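Local structure of probable n-acetylneuraminic acid outer membrane channel protein NANC (Escherichia coli, 2WJR) at residues Gly102-Tyr107 with Asp130-Tyr135; Phe143-Thr148 with Thr166-Val171. The protein forms a monomeric, weakly anion-selective channel in the outer membrane that lets N-acetylneuraminic acid, a sialic acid, into the bacterium. The protein carries 1 engineered substitution. One frame throughout, in Å; residues are numbered along the deposited sequence.

Contacts 1 and 2 are two seams in the wall of a transmembrane beta-barrel, their centres about 9 Å apart, with one further seam, between strands 126-136 and 141-152, separating them. Contact 1 pairs 102-107 with 130-135, contact 2 pairs 143-148 with 166-171; in the seam between, Gly131 N lies 2.8 Å from Thr147 O, probably a hydrogen bond. On the inner face Asp130 OD1 probably hydrogen-bonds to Thr148 OG1 at 2.5 Å, and Tyr132 CE1 packs on Gln146 CD at 3.3 Å. On the outer face one n-octane reaches residues of both contacts, from Ile103 and Gly102 across Gly131 and Val133 to Trp145 and Thr147, lying where membrane lipid would be expected.

Contact 1: residues Gly102-Tyr107 with Asp130-Tyr135; sequences GIRYRY and DGYVTY. With OCT (N-octane), chain E; OCT (N-octane), chain G.
Tyr132 sets its hydroxyl over the centre of the Arg104 guanidinium, Tyr132 OH 3.1 Å from Arg104 CZ, with ring and guanidinium planes 86° apart. That approach is over the face and makes no hydrogen bond to NH1 or NH2; the bonds of NH2 and NE are made at the rim instead. There Arg104 NH2 forms a salt bridge with Asp130 OD2 at 2.9 Å, entering from above a carboxylate turned 89° to the guanidinium. The Arg104 chain is bent at chi3 (67°), which carries NE round to a water at 2.8 Å, and this water also bonds to Asp130 OD2. Arg128 is a second cationic partner of OD2, while OD1 goes to Thr148 and Gln146, so the carboxylate is gripped at both oxygens and probably stays ionised. The antiparallel backbones exchange four hydrogen bonds, between Gly102 and Tyr132 and between Arg104 and Asp130. Gly102 has no side chain, and the edge of the Tyr132 ring settles against its carbonyl, CD2 3.7 Å from the carbonyl C. On the other face Ile103 and Gly131 meet n-octane; a CB on Gly131 would collide with it. Strand 99-110 continues the barrel wall to 82-94 through Ile103 and Leu91, and strand 126-136 to 141-152.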
ATOM      1  N   GLY A 102      -3.901 -12.820   4.116  1.00 18.53           N
ATOM      2  CA  GLY A 102      -4.542 -12.105   3.042  1.00 17.45           C
ATOM      3  C   GLY A 102      -3.694 -12.176   1.792  1.00 17.09           C
ATOM      4  O   GLY A 102      -2.478 -12.229   1.884  1.00 16.12           O
ATOM      5  N   ILE A 103      -4.352 -12.235   0.648  1.00 16.03           N
ATOM      6  CA  ILE A 103      -3.653 -12.144  -0.650  1.00 16.78           C
ATOM      7  C   ILE A 103      -4.492 -11.320  -1.613  1.00 15.99           C
ATOM      8  O   ILE A 103      -5.701 -11.469  -1.682  1.00 16.29           O
ATOM      9  CB  ILE A 103      -3.330 -13.554  -1.221  1.00 16.23           C
ATOM     10  CG1 ILE A 103      -2.469 -13.486  -2.505  1.00 19.36           C
ATOM     11  CG2 ILE A 103      -4.619 -14.372  -1.461  1.00 18.03           C
ATOM     12  CD1 ILE A 103      -0.972 -13.512  -2.269  1.00 22.88           C
ATOM     13  N   ARG A 104      -3.834 -10.465  -2.397  1.00 15.73           N
ATOM     14  CA  ARG A 104      -4.515  -9.615  -3.333  1.00 15.44           C
ATOM     15  C   ARG A 104      -3.759  -9.573  -4.652  1.00 15.88           C
ATOM     16  O   ARG A 104      -2.530  -9.543  -4.678  1.00 15.79           O
ATOM     17  CB  ARG A 104      -4.639  -8.209  -2.795  1.00 15.82           C
ATOM     18  CG  ARG A 104      -5.511  -7.273  -3.623  1.00 16.52           C
ATOM     19  CD  ARG A 104      -5.556  -5.925  -2.979  1.00 20.16           C
ATOM     20  NE  ARG A 104      -4.263  -5.245  -3.000  1.00 19.67           N
ATOM     21  CZ  ARG A 104      -3.981  -4.138  -2.327  1.00 21.87           C
ATOM     22  NH1 ARG A 104      -4.911  -3.550  -1.567  1.00 22.45           N
ATOM     23  NH2 ARG A 104      -2.770  -3.611  -2.404  1.00 21.43           N
ATOM     24  N   TYR A 105      -4.525  -9.623  -5.725  1.00 15.77           N
ATOM     25  CA  TYR A 105      -4.024  -9.274  -7.034  1.00 16.82           C
ATOM     26  C   TYR A 105      -4.745  -8.032  -7.515  1.00 16.73           C
ATOM     27  O   TYR A 105      -5.996  -7.966  -7.504  1.00 18.13           O
ATOM     28  CB  TYR A 105      -4.226 -10.407  -8.044  1.00 16.70           C
ATOM     29  CG  TYR A 105      -3.995  -9.877  -9.438  1.00 18.13           C
ATOM     30  CD1 TYR A 105      -2.696  -9.697  -9.922  1.00 18.02           C
ATOM     31  CD2 TYR A 105      -5.062  -9.491 -10.243  1.00 17.50           C
ATOM     32  CE1 TYR A 105      -2.466  -9.185 -11.196  1.00 17.85           C
ATOM     33  CE2 TYR A 105      -4.842  -8.966 -11.515  1.00 20.58           C
ATOM     34  CZ  TYR A 105      -3.541  -8.815 -11.980  1.00 20.14           C
ATOM     35  OH  TYR A 105      -3.344  -8.293 -13.236  1.00 22.79           O
ATOM     36  N   ARG A 106      -3.958  -7.049  -7.955  1.00 16.82           N
ATOM     37  CA  ARG A 106      -4.470  -5.786  -8.472  1.00 16.25           C
ATOM     38  C   ARG A 106      -3.791  -5.465  -9.810  1.00 16.85           C
ATOM     39  O   ARG A 106      -2.572  -5.661  -9.946  1.00 16.88           O
ATOM     40  CB  ARG A 106      -4.164  -4.665  -7.487  1.00 15.77           C
ATOM     41  CG  ARG A 106      -4.782  -3.283  -7.829  1.00 17.92           C
ATOM     42  CD  ARG A 106      -4.506  -2.352  -6.663  1.00 19.98           C
ATOM     43  NE  ARG A 106      -3.297  -1.542  -6.861  1.00 20.67           N
ATOM     44  CZ  ARG A 106      -2.524  -1.047  -5.902  1.00 22.00           C
ATOM     45  NH1 ARG A 106      -2.774  -1.285  -4.612  1.00 22.97           N
ATOM     46  NH2 ARG A 106      -1.486  -0.298  -6.236  1.00 20.53           N
ATOM     47  N   TYR A 107      -4.591  -5.001 -10.761  1.00 17.63           N
ATOM     48  CA  TYR A 107      -4.118  -4.518 -12.072  1.00 18.29           C
ATOM     49  C   TYR A 107      -4.252  -3.001 -12.123  1.00 18.95           C
ATOM     50  O   TYR A 107      -5.370  -2.488 -12.186  1.00 19.08           O
ATOM     51  CB  TYR A 107      -4.945  -5.143 -13.196  1.00 19.23           C
ATOM     52  CG  TYR A 107      -4.544  -4.695 -14.601  1.00 20.20           C
ATOM     53  CD1 TYR A 107      -3.279  -4.972 -15.097  1.00 19.52           C
ATOM     54  CD2 TYR A 107      -5.439  -4.019 -15.420  1.00 22.91           C
ATOM     55  CE1 TYR A 107      -2.897  -4.573 -16.377  1.00 19.71           C
ATOM     56  CE2 TYR A 107      -5.076  -3.619 -16.719  1.00 22.38           C
ATOM     57  CZ  TYR A 107      -3.795  -3.897 -17.179  1.00 23.70           C
ATOM     58  OH  TYR A 107      -3.431  -3.505 -18.459  1.00 24.85           O
ATOM     59  N   ASP A 130      -0.091  -8.498  -3.464  1.00 17.17           N
ATOM     60  CA  ASP A 130       0.233  -8.247  -2.079  1.00 16.57           C
ATOM     61  C   ASP A 130      -0.172  -9.461  -1.243  1.00 16.35           C
ATOM     62  O   ASP A 130      -1.231 -10.034  -1.459  1.00 17.01           O
ATOM     63  CB  ASP A 130      -0.499  -7.009  -1.560  1.00 16.64           C
ATOM     64  CG  ASP A 130       0.016  -5.716  -2.174  1.00 17.07           C
ATOM     65  OD1 ASP A 130       0.964  -5.117  -1.620  1.00 18.54           O
ATOM     66  OD2 ASP A 130      -0.590  -5.279  -3.178  1.00 18.35           O
ATOM     67  N   GLY A 131       0.697  -9.835  -0.327  1.00 16.48           N
ATOM     68  CA  GLY A 131       0.434 -10.852   0.691  1.00 17.09           C
ATOM     69  C   GLY A 131       0.409 -10.167   2.047  1.00 17.36           C
ATOM     70  O   GLY A 131       1.159  -9.216   2.289  1.00 16.46           O
ATOM     71  N   TYR A 132      -0.440 -10.665   2.949  1.00 18.07           N
ATOM     72  CA  TYR A 132      -0.657 -10.026   4.250  1.00 18.47           C
ATOM     73  C   TYR A 132      -0.701 -11.090   5.346  1.00 19.25           C
ATOM     74  O   TYR A 132      -1.324 -12.145   5.178  1.00 18.09           O
ATOM     75  CB  TYR A 132      -2.003  -9.291   4.292  1.00 19.37           C
ATOM     76  CG  TYR A 132      -2.232  -8.243   3.240  1.00 19.41           C
ATOM     77  CD1 TYR A 132      -1.955  -6.914   3.492  1.00 21.68           C
ATOM     78  CD2 TYR A 132      -2.731  -8.588   1.987  1.00 18.57           C
ATOM     79  CE1 TYR A 132      -2.178  -5.954   2.535  1.00 22.10           C
ATOM     80  CE2 TYR A 132      -2.952  -7.641   1.018  1.00 21.03           C
ATOM     81  CZ  TYR A 132      -2.676  -6.323   1.303  1.00 21.53           C
ATOM     82  OH  TYR A 132      -2.887  -5.379   0.347  1.00 23.25           O
ATOM     83  N   VAL A 133      -0.030 -10.807   6.453  1.00 20.29           N
ATOM     84  CA  VAL A 133      -0.185 -11.582   7.675  1.00 21.44           C
ATOM     85  C   VAL A 133      -0.297 -10.614   8.847  1.00 21.42           C
ATOM     86  O   VAL A 133       0.529  -9.702   9.002  1.00 22.51           O
ATOM     87  CB  VAL A 133       0.985 -12.568   7.919  1.00 20.79           C
ATOM     88  CG1 VAL A 133       0.665 -13.434   9.121  1.00 22.86           C
ATOM     89  CG2 VAL A 133       1.237 -13.467   6.710  1.00 24.79           C
ATOM     90  N   THR A 134      -1.340 -10.778   9.652  1.00 21.91           N
ATOM     91  CA  THR A 134      -1.563  -9.931  10.824  1.00 22.14           C
ATOM     92  C   THR A 134      -1.669 -10.851  12.029  1.00 22.28           C
ATOM     93  O   THR A 134      -2.467 -11.793  12.020  1.00 22.04           O
ATOM     94  CB  THR A 134      -2.854  -9.104  10.718  1.00 22.57           C
ATOM     95  OG1 THR A 134      -2.805  -8.300   9.541  1.00 24.92           O
ATOM     96  CG2 THR A 134      -3.025  -8.170  11.976  1.00 23.17           C
ATOM     97  N   TYR A 135      -0.846 -10.581  13.035  1.00 22.49           N
ATOM     98  CA  TYR A 135      -0.737 -11.438  14.212  1.00 23.35           C
ATOM     99  C   TYR A 135      -0.884 -10.590  15.473  1.00 23.26           C
ATOM    100  O   TYR A 135      -0.027  -9.782  15.821  1.00 22.09           O
ATOM    101  CB  TYR A 135       0.585 -12.193  14.202  1.00 23.81           C
ATOM    102  CG  TYR A 135       0.890 -12.975  15.462  1.00 25.70           C
ATOM    103  CD1 TYR A 135       2.182 -13.013  15.968  1.00 28.76           C
ATOM    104  CD2 TYR A 135      -0.109 -13.661  16.153  1.00 28.66           C
ATOM    105  CE1 TYR A 135       2.485 -13.734  17.105  1.00 30.23           C
ATOM    106  CE2 TYR A 135       0.185 -14.403  17.305  1.00 30.95           C
ATOM    107  CZ  TYR A 135       1.493 -14.416  17.779  1.00 30.98           C
ATOM    108  OH  TYR A 135       1.832 -15.102  18.918  1.00 31.91           O
TER
HETATM  109  C1  OCT E1219       2.894 -12.593   3.860  1.00 42.17           C
HETATM  110  C2  OCT E1219       2.398 -13.637   2.847  1.00 43.86           C
HETATM  111  C3  OCT E1219       1.134 -14.345   3.355  1.00 44.98           C
HETATM  112  C4  OCT E1219       0.482 -15.240   2.282  1.00 45.75           C
HETATM  113  C5  OCT E1219      -1.046 -15.135   2.324  1.00 46.26           C
HETATM  114  C6  OCT E1219      -1.772 -16.468   2.022  1.00 46.47           C
HETATM  115  C7  OCT E1219      -3.272 -16.242   1.696  1.00 45.93           C
HETATM  116  C8  OCT E1219      -4.137 -17.518   1.764  1.00 45.15           C
HETATM  117  C1  OCT G1221      -4.423  -7.509 -19.045  1.00 50.70           C
HETATM  118  C2  OCT G1221      -4.811  -8.177 -17.714  1.00 50.85           C
HETATM  119  C3  OCT G1221      -6.031  -7.500 -17.064  1.00 50.27           C
HETATM  120  C4  OCT G1221      -6.393  -8.077 -15.683  1.00 49.06           C
HETATM  121  C5  OCT G1221      -7.573  -7.308 -15.039  1.00 47.21           C
HETATM  122  C6  OCT G1221      -8.290  -8.126 -13.944  1.00 45.79           C
HETATM  123  C7  OCT G1221      -9.077  -7.254 -12.943  1.00 44.02           C
HETATM  124  C8  OCT G1221      -8.976  -7.771 -11.494  1.00 41.71           C
HETATM  125  O   HOH W   1      -2.441  -6.301  -4.797  1.00 13.68           O

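Contact 2: residues Phe143-Thr148 with Thr166-Val171; sequences FAWQTT and TENAFV. With OCT (N-octane), chain F; OCT (N-octane), chain E.
Trp145 carries CG anti to its backbone N (chi1 170°), whereas Phe170 across from it has CG anti to the carbonyl carbon (chi1 -53°), and the two side chains run side by side. Their rings are near parallel, 7° apart, but slid so far that they barely overlap: CE2 of Phe170 sits 3.4 Å from Trp145 CD1. The indole N-H is used in the ring plane, NE1 donating to Asn168 OD1 at 2.9 Å. Asn168 OD1 takes a second bond, from Thr147 OG1 at 2.8 Å, which probably helps to hold the amide's rotation. Six backbone hydrogen bonds join the strands as a beta hairpin of the KdgM-family porin barrel. The aromatic residues lie on its membrane-facing side; Gln146, Glu167, Ala144 and Val171 share the inner one. The octane lying near Thr147 reaches the other face of the indole, its C1 3.7 Å from CZ3. An alanine at Trp145 would probably leave Asn168 OD1 with one of these two donors and open a gap between Phe170 and that octane. Phe143 meets Phe170 edge to edge, with Phe143 CZ 4.0 Å from Phe170 CD2. Another octane puts C1 over the ring face, 3.5 Å from Phe143 CG.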
ATOM      1  N   PHE A 143       1.507  -7.450  15.281  1.00 22.26           N
ATOM      2  CA  PHE A 143       2.538  -7.406  14.253  1.00 23.38           C
ATOM      3  C   PHE A 143       1.885  -7.688  12.914  1.00 22.82           C
ATOM      4  O   PHE A 143       1.138  -8.668  12.764  1.00 23.17           O
ATOM      5  CB  PHE A 143       3.637  -8.426  14.534  1.00 23.73           C
ATOM      6  CG  PHE A 143       4.568  -8.637  13.374  1.00 27.23           C
ATOM      7  CD1 PHE A 143       5.631  -7.780  13.172  1.00 29.36           C
ATOM      8  CD2 PHE A 143       4.349  -9.683  12.463  1.00 29.91           C
ATOM      9  CE1 PHE A 143       6.490  -7.962  12.075  1.00 30.90           C
ATOM     10  CE2 PHE A 143       5.197  -9.869  11.367  1.00 32.07           C
ATOM     11  CZ  PHE A 143       6.269  -9.012  11.184  1.00 31.30           C
ATOM     12  N   ALA A 144       2.169  -6.850  11.925  1.00 22.46           N
ATOM     13  CA  ALA A 144       1.630  -7.081  10.593  1.00 21.52           C
ATOM     14  C   ALA A 144       2.729  -6.979   9.563  1.00 21.40           C
ATOM     15  O   ALA A 144       3.555  -6.063   9.624  1.00 22.12           O
ATOM     16  CB  ALA A 144       0.496  -6.075  10.273  1.00 22.05           C
ATOM     17  N   TRP A 145       2.720  -7.909   8.614  1.00 20.68           N
ATOM     18  CA  TRP A 145       3.669  -7.890   7.494  1.00 20.55           C
ATOM     19  C   TRP A 145       2.892  -7.915   6.181  1.00 20.19           C
ATOM     20  O   TRP A 145       2.000  -8.746   5.987  1.00 19.46           O
ATOM     21  CB  TRP A 145       4.639  -9.064   7.619  1.00 21.05           C
ATOM     22  CG  TRP A 145       5.526  -9.333   6.418  1.00 22.10           C
ATOM     23  CD1 TRP A 145       6.150  -8.413   5.619  1.00 21.62           C
ATOM     24  CD2 TRP A 145       5.915 -10.616   5.925  1.00 24.25           C
ATOM     25  NE1 TRP A 145       6.891  -9.044   4.654  1.00 22.93           N
ATOM     26  CE2 TRP A 145       6.771 -10.398   4.820  1.00 24.04           C
ATOM     27  CE3 TRP A 145       5.628 -11.928   6.310  1.00 26.95           C
ATOM     28  CZ2 TRP A 145       7.322 -11.448   4.088  1.00 27.55           C
ATOM     29  CZ3 TRP A 145       6.177 -12.967   5.585  1.00 28.86           C
ATOM     30  CH2 TRP A 145       7.014 -12.725   4.487  1.00 28.31           C
ATOM     31  N   GLN A 146       3.251  -7.000   5.277  1.00 18.67           N
ATOM     32  CA  GLN A 146       2.713  -6.958   3.942  1.00 18.58           C
ATOM     33  C   GLN A 146       3.871  -7.124   2.961  1.00 17.99           C
ATOM     34  O   GLN A 146       4.827  -6.366   2.999  1.00 18.91           O
ATOM     35  CB  GLN A 146       2.007  -5.622   3.702  1.00 18.09           C
ATOM     36  CG  GLN A 146       1.342  -5.527   2.333  1.00 20.39           C
ATOM     37  CD  GLN A 146       0.630  -4.203   2.103  1.00 23.84           C
ATOM     38  OE1 GLN A 146       0.368  -3.447   3.044  1.00 28.91           O
ATOM     39  NE2 GLN A 146       0.312  -3.919   0.862  1.00 22.03           N
ATOM     40  N   THR A 147       3.772  -8.116   2.098  1.00 18.77           N
ATOM     41  CA  THR A 147       4.775  -8.348   1.069  1.00 19.16           C
ATOM     42  C   THR A 147       4.163  -8.053  -0.306  1.00 18.77           C
ATOM     43  O   THR A 147       2.977  -8.293  -0.557  1.00 17.84           O
ATOM     44  CB  THR A 147       5.423  -9.791   1.222  1.00 19.05           C
ATOM     45  OG1 THR A 147       6.592  -9.891   0.390  1.00 22.12           O
ATOM     46  CG2 THR A 147       4.440 -10.892   0.887  1.00 20.39           C
ATOM     47  N   THR A 148       4.961  -7.468  -1.202  1.00 18.24           N
ATOM     48  CA  THR A 148       4.436  -6.977  -2.450  1.00 17.56           C
ATOM     49  C   THR A 148       5.393  -7.304  -3.595  1.00 17.36           C
ATOM     50  O   THR A 148       6.602  -7.209  -3.434  1.00 16.17           O
ATOM     51  CB  THR A 148       4.264  -5.455  -2.412  1.00 18.07           C
ATOM     52  OG1 THR A 148       3.480  -5.085  -1.270  1.00 18.79           O
ATOM     53  CG2 THR A 148       3.645  -4.930  -3.707  1.00 15.60           C
ATOM     54  N   THR A 166       9.906  -5.266  -5.536  1.00 19.83           N
ATOM     55  CA  THR A 166       9.254  -5.749  -4.316  1.00 20.07           C
ATOM     56  C   THR A 166       9.132  -4.640  -3.284  1.00 20.63           C
ATOM     57  O   THR A 166       9.808  -3.597  -3.359  1.00 21.02           O
ATOM     58  CB  THR A 166      10.011  -6.974  -3.705  1.00 20.66           C
ATOM     59  OG1 THR A 166      11.337  -6.587  -3.313  1.00 22.79           O
ATOM     60  CG2 THR A 166      10.066  -8.109  -4.687  1.00 21.18           C
ATOM     61  N   GLU A 167       8.195  -4.825  -2.356  1.00 19.93           N
ATOM     62  CA  GLU A 167       8.173  -4.044  -1.139  1.00 20.28           C
ATOM     63  C   GLU A 167       7.868  -5.007  -0.001  1.00 19.84           C
ATOM     64  O   GLU A 167       7.149  -5.997  -0.176  1.00 17.92           O
ATOM     65  CB  GLU A 167       7.119  -2.931  -1.172  1.00 20.98           C
ATOM     66  CG  GLU A 167       7.198  -1.970  -2.373  1.00 22.52           C
ATOM     67  CD  GLU A 167       6.182  -0.828  -2.288  1.00 26.49           C
ATOM     68  OE1 GLU A 167       5.492  -0.701  -1.242  1.00 28.54           O
ATOM     69  OE2 GLU A 167       6.074  -0.056  -3.268  1.00 28.03           O
ATOM     70  N   ASN A 168       8.428  -4.707   1.154  1.00 19.99           N
ATOM     71  CA  ASN A 168       8.100  -5.410   2.368  1.00 20.23           C
ATOM     72  C   ASN A 168       7.902  -4.404   3.470  1.00 20.61           C
ATOM     73  O   ASN A 168       8.802  -3.609   3.769  1.00 20.24           O
ATOM     74  CB  ASN A 168       9.188  -6.419   2.717  1.00 20.04           C
ATOM     75  CG  ASN A 168       9.098  -7.677   1.881  1.00 21.85           C
ATOM     76  OD1 ASN A 168       8.263  -8.549   2.142  1.00 22.97           O
ATOM     77  ND2 ASN A 168       9.940  -7.763   0.831  1.00 20.66           N
ATOM     78  N   ALA A 169       6.700  -4.433   4.060  1.00 20.44           N
ATOM     79  CA  ALA A 169       6.308  -3.515   5.124  1.00 20.48           C
ATOM     80  C   ALA A 169       6.084  -4.315   6.419  1.00 20.95           C
ATOM     81  O   ALA A 169       5.377  -5.320   6.413  1.00 20.94           O
ATOM     82  CB  ALA A 169       5.028  -2.738   4.722  1.00 20.68           C
ATOM     83  N   PHE A 170       6.704  -3.858   7.501  1.00 20.97           N
ATOM     84  CA  PHE A 170       6.613  -4.489   8.818  1.00 22.47           C
ATOM     85  C   PHE A 170       6.093  -3.445   9.788  1.00 22.83           C
ATOM     86  O   PHE A 170       6.704  -2.388   9.955  1.00 22.49           O
ATOM     87  CB  PHE A 170       7.980  -5.014   9.280  1.00 22.53           C
ATOM     88  CG  PHE A 170       8.635  -5.912   8.289  1.00 22.76           C
ATOM     89  CD1 PHE A 170       9.479  -5.403   7.316  1.00 23.57           C
ATOM     90  CD2 PHE A 170       8.395  -7.275   8.308  1.00 24.28           C
ATOM     91  CE1 PHE A 170      10.072  -6.244   6.386  1.00 23.32           C
ATOM     92  CE2 PHE A 170       8.995  -8.108   7.393  1.00 25.45           C
ATOM     93  CZ  PHE A 170       9.838  -7.581   6.431  1.00 23.20           C
ATOM     94  N   VAL A 171       4.974  -3.753  10.436  1.00 23.02           N
ATOM     95  CA  VAL A 171       4.279  -2.780  11.263  1.00 23.42           C
ATOM     96  C   VAL A 171       4.110  -3.384  12.658  1.00 23.80           C
ATOM     97  O   VAL A 171       3.680  -4.530  12.791  1.00 23.08           O
ATOM     98  CB  VAL A 171       2.893  -2.408  10.702  1.00 23.65           C
ATOM     99  CG1 VAL A 171       2.219  -1.343  11.614  1.00 23.18           C
ATOM    100  CG2 VAL A 171       2.960  -1.907   9.238  1.00 23.31           C
TER
HETATM  101  C1  OCT F1220       6.518 -10.827  15.276  1.00 53.82           C
HETATM  102  C2  OCT F1220       6.417 -12.333  15.032  1.00 54.34           C
HETATM  103  C3  OCT F1220       6.086 -13.092  16.322  1.00 54.39           C
HETATM  104  C4  OCT F1220       7.113 -12.855  17.442  1.00 54.90           C
HETATM  105  C5  OCT F1220       6.463 -12.451  18.773  1.00 55.65           C
HETATM  106  C6  OCT F1220       6.645 -13.516  19.859  1.00 55.83           C
HETATM  107  C7  OCT F1220       7.158 -12.893  21.158  1.00 55.92           C
HETATM  108  C8  OCT F1220       6.097 -12.002  21.808  1.00 56.49           C
HETATM  109  C1  OCT E1219       2.894 -12.593   3.860  1.00 42.17           C
HETATM  110  C2  OCT E1219       2.398 -13.637   2.847  1.00 43.86           C
HETATM  111  C3  OCT E1219       1.134 -14.345   3.355  1.00 44.98           C
HETATM  112  C4  OCT E1219       0.482 -15.240   2.282  1.00 45.75           C
HETATM  113  C5  OCT E1219      -1.046 -15.135   2.324  1.00 46.26           C
HETATM  114  C6  OCT E1219      -1.772 -16.468   2.022  1.00 46.47           C
HETATM  115  C7  OCT E1219      -3.272 -16.242   1.696  1.00 45.93           C
HETATM  116  C8  OCT E1219      -4.137 -17.518   1.764  1.00 45.15           C